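Local structure of CMP-sialic acid transporter 1 (Zea mays, 6I1R) at residues I260-L271 / I293-F304. The protein probably carries CMP-sialic acid, and possibly related nucleotide sugars, from the cytoplasm into the Golgi in exchange for CMP. The protein carries 5 engineered substitutions. Residues are numbered along the deposited sequence; the frame is centred on the assembly and turned at random.
Sequences IVKVYSTSMAML and IIICIISLQMYF
Tyr264 reaches from helix 259-279 into a hole on helix 287-304 formed by Ser299, Leu300, Tyr303 and Phe304. Its hydroxyl donates a hydrogen bond to Ser299 O (Tyr264 OH to Ser299 O 2.8 Å), arriving from above the carbonyl plane. Ser299 OG, itself hydrogen-bonded to Ala131 O of helix 126-143, lies 2.9 Å from Tyr264 OH. Phe304 turns its edge onto one face of the Tyr264 ring, CE2 over the ring centre, in an edge-to-face pair with planes at 76°. With CG anti to the backbone N (chi1 -176°), Tyr303 lays its ring under Ile260, whose CG2 makes a CH-pi contact 3.8 Å from the ring centroid. Replacing Tyr264 by an alanine would probably leave the edge of Phe304 without its ring face and Ser299 O without this donor. Beyond this tightly packed aromatic cluster, buried Leu271 splits its methyls, CD1 to Cys296 CB (3.6 Å) and CD2 to Ile293 CG1 (3.9 Å). The looser side runs along partly exposed Met268, Leu300 and Ile293, where Met268, bent at chi2, brings CE to 3.7 Å from Cys296 CB. The arrangement is a single Tyr264 knob in a hole, between two antiparallel membrane helices whose segments cross at -156°, in a nucleotide-sugar transporter of the DMT clan.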
ATOM      1  N   ILE B 260      24.822 -18.858  -6.119  1.00 64.52           N
ATOM      2  CA  ILE B 260      25.101 -18.059  -7.305  1.00 65.16           C
ATOM      3  C   ILE B 260      24.120 -18.456  -8.417  1.00 65.62           C
ATOM      4  O   ILE B 260      23.663 -17.591  -9.164  1.00 67.64           O
ATOM      5  CB  ILE B 260      26.582 -18.170  -7.720  1.00 65.73           C
ATOM      6  CG1 ILE B 260      27.495 -17.605  -6.627  1.00 65.11           C
ATOM      7  CG2 ILE B 260      26.818 -17.490  -9.061  1.00 66.28           C
ATOM      8  CD1 ILE B 260      28.951 -17.968  -6.778  1.00 65.56           C
ATOM      9  N   VAL B 261      23.764 -19.737  -8.504  1.00 65.03           N
ATOM     10  CA  VAL B 261      22.715 -20.166  -9.438  1.00 64.64           C
ATOM     11  C   VAL B 261      21.385 -19.522  -9.019  1.00 65.05           C
ATOM     12  O   VAL B 261      20.602 -19.101  -9.874  1.00 64.67           O
ATOM     13  CB  VAL B 261      22.603 -21.701  -9.523  1.00 63.54           C
ATOM     14  CG1 VAL B 261      21.345 -22.143 -10.260  1.00 63.57           C
ATOM     15  CG2 VAL B 261      23.833 -22.322 -10.166  1.00 63.72           C
ATOM     16  N   LYS B 262      21.129 -19.448  -7.714  1.00 65.30           N
ATOM     17  CA  LYS B 262      19.926 -18.783  -7.212  1.00 66.72           C
ATOM     18  C   LYS B 262      19.891 -17.345  -7.746  1.00 66.40           C
ATOM     19  O   LYS B 262      18.955 -16.977  -8.449  1.00 64.58           O
ATOM     20  CB  LYS B 262      19.879 -18.810  -5.680  1.00 67.07           C
ATOM     21  CG  LYS B 262      18.731 -18.040  -5.035  1.00 67.78           C
ATOM     22  CD  LYS B 262      18.914 -17.884  -3.534  1.00 69.01           C
ATOM     23  CE  LYS B 262      18.210 -16.708  -2.884  1.00 68.51           C
ATOM     24  NZ  LYS B 262      17.905 -15.589  -3.808  1.00 68.09           N
ATOM     25  N   VAL B 263      20.925 -16.559  -7.443  1.00 66.89           N
ATOM     26  CA  VAL B 263      20.900 -15.114  -7.736  1.00 67.11           C
ATOM     27  C   VAL B 263      20.923 -14.873  -9.253  1.00 67.59           C
ATOM     28  O   VAL B 263      20.508 -13.804  -9.694  1.00 67.27           O
ATOM     29  CB  VAL B 263      22.031 -14.341  -7.025  1.00 65.68           C
ATOM     30  CG1 VAL B 263      21.888 -14.400  -5.511  1.00 65.61           C
ATOM     31  CG2 VAL B 263      23.417 -14.795  -7.451  1.00 65.42           C
ATOM     32  N   TYR B 264      21.399 -15.828 -10.052  1.00 68.55           N
ATOM     33  CA  TYR B 264      21.261 -15.703 -11.508  1.00 70.27           C
ATOM     34  C   TYR B 264      19.790 -15.913 -11.897  1.00 70.53           C
ATOM     35  O   TYR B 264      19.278 -15.205 -12.760  1.00 71.36           O
ATOM     36  CB  TYR B 264      22.210 -16.652 -12.249  1.00 71.67           C
ATOM     37  CG  TYR B 264      23.523 -16.026 -12.652  1.00 72.09           C
ATOM     38  CD1 TYR B 264      23.653 -15.348 -13.854  1.00 72.34           C
ATOM     39  CD2 TYR B 264      24.636 -16.100 -11.832  1.00 72.42           C
ATOM     40  CE1 TYR B 264      24.853 -14.766 -14.232  1.00 72.23           C
ATOM     41  CE2 TYR B 264      25.845 -15.525 -12.194  1.00 72.94           C
ATOM     42  CZ  TYR B 264      25.954 -14.854 -13.399  1.00 72.81           C
ATOM     43  OH  TYR B 264      27.143 -14.285 -13.754  1.00 73.48           O
ATOM     44  N   SER B 265      19.111 -16.861 -11.250  1.00 70.42           N
ATOM     45  CA  SER B 265      17.687 -17.119 -11.517  1.00 71.04           C
ATOM     46  C   SER B 265      16.844 -15.894 -11.145  1.00 70.67           C
ATOM     47  O   SER B 265      16.001 -15.453 -11.929  1.00 72.59           O
ATOM     48  CB  SER B 265      17.201 -18.345 -10.783  1.00 72.35           C
ATOM     49  OG  SER B 265      17.927 -19.499 -11.175  1.00 74.70           O
ATOM     50  N   THR B 266      17.084 -15.366  -9.945  1.00 70.55           N
ATOM     51  CA  THR B 266      16.362 -14.210  -9.402  1.00 69.81           C
ATOM     52  C   THR B 266      16.564 -12.987 -10.306  1.00 68.64           C
ATOM     53  O   THR B 266      15.621 -12.244 -10.580  1.00 69.08           O
ATOM     54  CB  THR B 266      16.840 -13.877  -7.982  1.00 71.30           C
ATOM     55  OG1 THR B 266      17.438 -15.040  -7.408  1.00 71.80           O
ATOM     56  CG2 THR B 266      15.726 -13.391  -7.081  1.00 72.49           C
ATOM     57  N   SER B 267      17.805 -12.785 -10.741  1.00 67.13           N
ATOM     58  CA  SER B 267      18.162 -11.642 -11.579  1.00 66.78           C
ATOM     59  C   SER B 267      17.449 -11.737 -12.933  1.00 66.08           C
ATOM     60  O   SER B 267      16.855 -10.761 -13.392  1.00 63.34           O
ATOM     61  CB  SER B 267      19.657 -11.547 -11.750  1.00 66.24           C
ATOM     62  OG  SER B 267      20.295 -11.290 -10.507  1.00 64.78           O
ATOM     63  N   MET B 268      17.497 -12.916 -13.549  1.00 66.97           N
ATOM     64  CA  MET B 268      16.898 -13.130 -14.873  1.00 67.03           C
ATOM     65  C   MET B 268      15.368 -13.060 -14.782  1.00 68.39           C
ATOM     66  O   MET B 268      14.703 -12.755 -15.774  1.00 70.08           O
ATOM     67  CB  MET B 268      17.305 -14.489 -15.455  1.00 65.63           C
ATOM     68  CG  MET B 268      18.791 -14.617 -15.741  1.00 64.07           C
ATOM     69  SD  MET B 268      19.435 -13.301 -16.798  1.00 63.19           S
ATOM     70  CE  MET B 268      21.150 -13.293 -16.283  1.00 63.86           C
ATOM     71  N   ALA B 269      14.814 -13.354 -13.608  1.00 68.83           N
ATOM     72  CA  ALA B 269      13.374 -13.210 -13.381  1.00 70.29           C
ATOM     73  C   ALA B 269      12.983 -11.730 -13.461  1.00 71.92           C
ATOM     74  O   ALA B 269      11.984 -11.373 -14.089  1.00 73.07           O
ATOM     75  CB  ALA B 269      13.002 -13.802 -12.043  1.00 69.77           C
ATOM     76  N   MET B 270      13.791 -10.887 -12.825  1.00 73.78           N
ATOM     77  CA  MET B 270      13.555  -9.446 -12.764  1.00 74.61           C
ATOM     78  C   MET B 270      13.587  -8.844 -14.176  1.00 73.05           C
ATOM     79  O   MET B 270      12.852  -7.899 -14.461  1.00 73.45           O
ATOM     80  CB  MET B 270      14.618  -8.763 -11.899  1.00 77.30           C
ATOM     81  CG  MET B 270      14.275  -7.336 -11.518  1.00 79.68           C
ATOM     82  SD  MET B 270      15.734  -6.267 -11.507  1.00 84.83           S
ATOM     83  CE  MET B 270      16.010  -6.076 -13.267  1.00 84.59           C
ATOM     84  N   LEU B 271      14.441  -9.378 -15.047  1.00 72.90           N
ATOM     85  CA  LEU B 271      14.501  -8.919 -16.438  1.00 73.59           C
ATOM     86  C   LEU B 271      13.253  -9.398 -17.189  1.00 75.86           C
ATOM     87  O   LEU B 271      12.650  -8.629 -17.937  1.00 76.58           O
ATOM     88  CB  LEU B 271      15.777  -9.441 -17.108  1.00 72.30           C
ATOM     89  CG  LEU B 271      17.082  -8.776 -16.673  1.00 71.11           C
ATOM     90  CD1 LEU B 271      18.273  -9.460 -17.325  1.00 71.48           C
ATOM     91  CD2 LEU B 271      17.080  -7.288 -16.997  1.00 70.51           C
ATOM     92  N   ILE B 293      19.929  -6.276 -20.235  1.00 67.43           N
ATOM     93  CA  ILE B 293      19.722  -7.658 -20.688  1.00 64.79           C
ATOM     94  C   ILE B 293      21.009  -8.183 -21.338  1.00 63.19           C
ATOM     95  O   ILE B 293      21.427  -9.307 -21.058  1.00 62.30           O
ATOM     96  CB  ILE B 293      18.512  -7.749 -21.643  1.00 64.04           C
ATOM     97  CG1 ILE B 293      17.191  -7.590 -20.886  1.00 63.51           C
ATOM     98  CG2 ILE B 293      18.541  -9.043 -22.447  1.00 64.43           C
ATOM     99  CD1 ILE B 293      16.007  -7.272 -21.770  1.00 63.96           C
ATOM    100  N   ILE B 294      21.623  -7.376 -22.203  1.00 61.73           N
ATOM    101  CA  ILE B 294      22.831  -7.785 -22.933  1.00 60.36           C
ATOM    102  C   ILE B 294      23.969  -8.019 -21.931  1.00 59.33           C
ATOM    103  O   ILE B 294      24.683  -9.021 -22.019  1.00 56.97           O
ATOM    104  CB  ILE B 294      23.212  -6.747 -24.011  1.00 59.65           C
ATOM    105  CG1 ILE B 294      22.173  -6.703 -25.136  1.00 59.93           C
ATOM    106  CG2 ILE B 294      24.610  -7.011 -24.553  1.00 59.52           C
ATOM    107  CD1 ILE B 294      22.238  -5.461 -25.993  1.00 60.21           C
ATOM    108  N   ILE B 295      24.130  -7.094 -20.989  1.00 59.82           N
ATOM    109  CA  ILE B 295      25.121  -7.243 -19.920  1.00 61.26           C
ATOM    110  C   ILE B 295      24.880  -8.575 -19.202  1.00 63.61           C
ATOM    111  O   ILE B 295      25.814  -9.347 -18.975  1.00 63.39           O
ATOM    112  CB  ILE B 295      25.066  -6.052 -18.940  1.00 59.62           C
ATOM    113  CG1 ILE B 295      25.606  -4.771 -19.580  1.00 59.08           C
ATOM    114  CG2 ILE B 295      25.797  -6.377 -17.646  1.00 59.49           C
ATOM    115  CD1 ILE B 295      25.021  -3.504 -19.007  1.00 59.42           C
ATOM    116  N   CYS B 296      23.621  -8.830 -18.859  1.00 66.20           N
ATOM    117  CA  CYS B 296      23.256  -9.993 -18.054  1.00 69.40           C
ATOM    118  C   CYS B 296      23.431 -11.287 -18.861  1.00 68.57           C
ATOM    119  O   CYS B 296      23.976 -12.258 -18.339  1.00 69.20           O
ATOM    120  CB  CYS B 296      21.836  -9.856 -17.516  1.00 72.74           C
ATOM    121  SG  CYS B 296      21.731  -8.763 -16.075  1.00 80.11           S
ATOM    122  N   ILE B 297      22.992 -11.304 -20.119  1.00 67.66           N
ATOM    123  CA  ILE B 297      23.187 -12.479 -20.984  1.00 67.21           C
ATOM    124  C   ILE B 297      24.687 -12.791 -21.078  1.00 66.45           C
ATOM    125  O   ILE B 297      25.086 -13.954 -21.020  1.00 66.55           O
ATOM    126  CB  ILE B 297      22.549 -12.269 -22.374  1.00 68.15           C
ATOM    127  CG1 ILE B 297      21.021 -12.344 -22.306  1.00 69.31           C
ATOM    128  CG2 ILE B 297      23.110 -13.255 -23.390  1.00 67.87           C
ATOM    129  CD1 ILE B 297      20.320 -11.947 -23.586  1.00 69.99           C
ATOM    130  N   ILE B 298      25.509 -11.753 -21.223  1.00 65.77           N
ATOM    131  CA  ILE B 298      26.964 -11.928 -21.312  1.00 64.76           C
ATOM    132  C   ILE B 298      27.504 -12.348 -19.938  1.00 64.56           C
ATOM    133  O   ILE B 298      28.398 -13.189 -19.863  1.00 65.10           O
ATOM    134  CB  ILE B 298      27.643 -10.654 -21.861  1.00 64.00           C
ATOM    135  CG1 ILE B 298      27.518 -10.583 -23.385  1.00 63.11           C
ATOM    136  CG2 ILE B 298      29.096 -10.557 -21.410  1.00 63.83           C
ATOM    137  CD1 ILE B 298      27.838  -9.231 -23.976  1.00 63.35           C
ATOM    138  N   SER B 299      26.967 -11.777 -18.863  1.00 64.29           N
ATOM    139  CA  SER B 299      27.352 -12.188 -17.509  1.00 65.04           C
ATOM    140  C   SER B 299      27.012 -13.669 -17.283  1.00 67.10           C
ATOM    141  O   SER B 299      27.716 -14.359 -16.543  1.00 66.38           O
ATOM    142  CB  SER B 299      26.707 -11.320 -16.462  1.00 63.20           C
ATOM    143  OG  SER B 299      27.117 -11.716 -15.162  1.00 59.77           O
ATOM    144  N   LEU B 300      25.934 -14.147 -17.903  1.00 69.57           N
ATOM    145  CA  LEU B 300      25.545 -15.556 -17.794  1.00 72.38           C
ATOM    146  C   LEU B 300      26.611 -16.423 -18.473  1.00 74.07           C
ATOM    147  O   LEU B 300      27.156 -17.347 -17.866  1.00 75.22           O
ATOM    148  CB  LEU B 300      24.172 -15.761 -18.444  1.00 73.22           C
ATOM    149  CG  LEU B 300      23.484 -17.090 -18.134  1.00 74.43           C
ATOM    150  CD1 LEU B 300      22.577 -16.968 -16.919  1.00 74.41           C
ATOM    151  CD2 LEU B 300      22.690 -17.585 -19.334  1.00 75.62           C
ATOM    152  N   GLN B 301      26.910 -16.096 -19.726  1.00 74.88           N
ATOM    153  CA  GLN B 301      27.874 -16.850 -20.521  1.00 74.38           C
ATOM    154  C   GLN B 301      29.214 -16.915 -19.773  1.00 74.03           C
ATOM    155  O   GLN B 301      29.750 -17.998 -19.563  1.00 71.50           O
ATOM    156  CB  GLN B 301      28.021 -16.222 -21.908  1.00 74.67           C
ATOM    157  CG  GLN B 301      26.793 -16.413 -22.789  1.00 75.16           C
ATOM    158  CD  GLN B 301      26.953 -15.798 -24.157  1.00 76.29           C
ATOM    159  OE1 GLN B 301      27.541 -14.731 -24.317  1.00 77.89           O
ATOM    160  NE2 GLN B 301      26.416 -16.471 -25.162  1.00 76.25           N
ATOM    161  N   MET B 302      29.724 -15.764 -19.345  1.00 75.59           N
ATOM    162  CA  MET B 302      31.016 -15.695 -18.646  1.00 77.43           C
ATOM    163  C   MET B 302      31.059 -16.717 -17.504  1.00 76.86           C
ATOM    164  O   MET B 302      32.015 -17.483 -17.394  1.00 76.68           O
ATOM    165  CB  MET B 302      31.265 -14.297 -18.070  1.00 79.39           C
ATOM    166  CG  MET B 302      31.629 -13.282 -19.124  1.00 81.95           C
ATOM    167  SD  MET B 302      31.518 -11.567 -18.583  1.00 86.88           S
ATOM    168  CE  MET B 302      32.756 -11.525 -17.288  1.00 86.18           C
ATOM    169  N   TYR B 303      30.027 -16.728 -16.665  1.00 76.95           N
ATOM    170  CA  TYR B 303      30.061 -17.519 -15.438  1.00 77.31           C
ATOM    171  C   TYR B 303      29.853 -19.011 -15.736  1.00 77.66           C
ATOM    172  O   TYR B 303      30.479 -19.853 -15.091  1.00 77.15           O
ATOM    173  CB  TYR B 303      29.006 -17.040 -14.439  1.00 77.80           C
ATOM    174  CG  TYR B 303      29.064 -17.769 -13.121  1.00 78.22           C
ATOM    175  CD1 TYR B 303      28.394 -18.968 -12.937  1.00 79.08           C
ATOM    176  CD2 TYR B 303      29.824 -17.284 -12.069  1.00 78.57           C
ATOM    177  CE1 TYR B 303      28.461 -19.657 -11.737  1.00 80.24           C
ATOM    178  CE2 TYR B 303      29.900 -17.958 -10.860  1.00 78.78           C
ATOM    179  CZ  TYR B 303      29.216 -19.150 -10.695  1.00 79.69           C
ATOM    180  OH  TYR B 303      29.283 -19.822  -9.508  1.00 80.44           O
ATOM    181  N   PHE B 304      28.967 -19.332 -16.677  1.00 79.06           N
ATOM    182  CA  PHE B 304      28.505 -20.714 -16.867  1.00 81.06           C
ATOM    183  C   PHE B 304      29.175 -21.370 -18.081  1.00 81.76           C
ATOM    184  O   PHE B 304      29.250 -22.598 -18.144  1.00 82.04           O
ATOM    185  CB  PHE B 304      26.982 -20.749 -17.016  1.00 82.57           C
ATOM    186  CG  PHE B 304      26.225 -20.367 -15.769  1.00 83.57           C
ATOM    187  CD1 PHE B 304      26.083 -21.267 -14.723  1.00 84.11           C
ATOM    188  CD2 PHE B 304      25.659 -19.110 -15.637  1.00 84.03           C
ATOM    189  CE1 PHE B 304      25.389 -20.915 -13.575  1.00 85.38           C
ATOM    190  CE2 PHE B 304      24.964 -18.761 -14.490  1.00 85.31           C
ATOM    191  CZ  PHE B 304      24.829 -19.663 -13.460  1.00 85.76           C
TER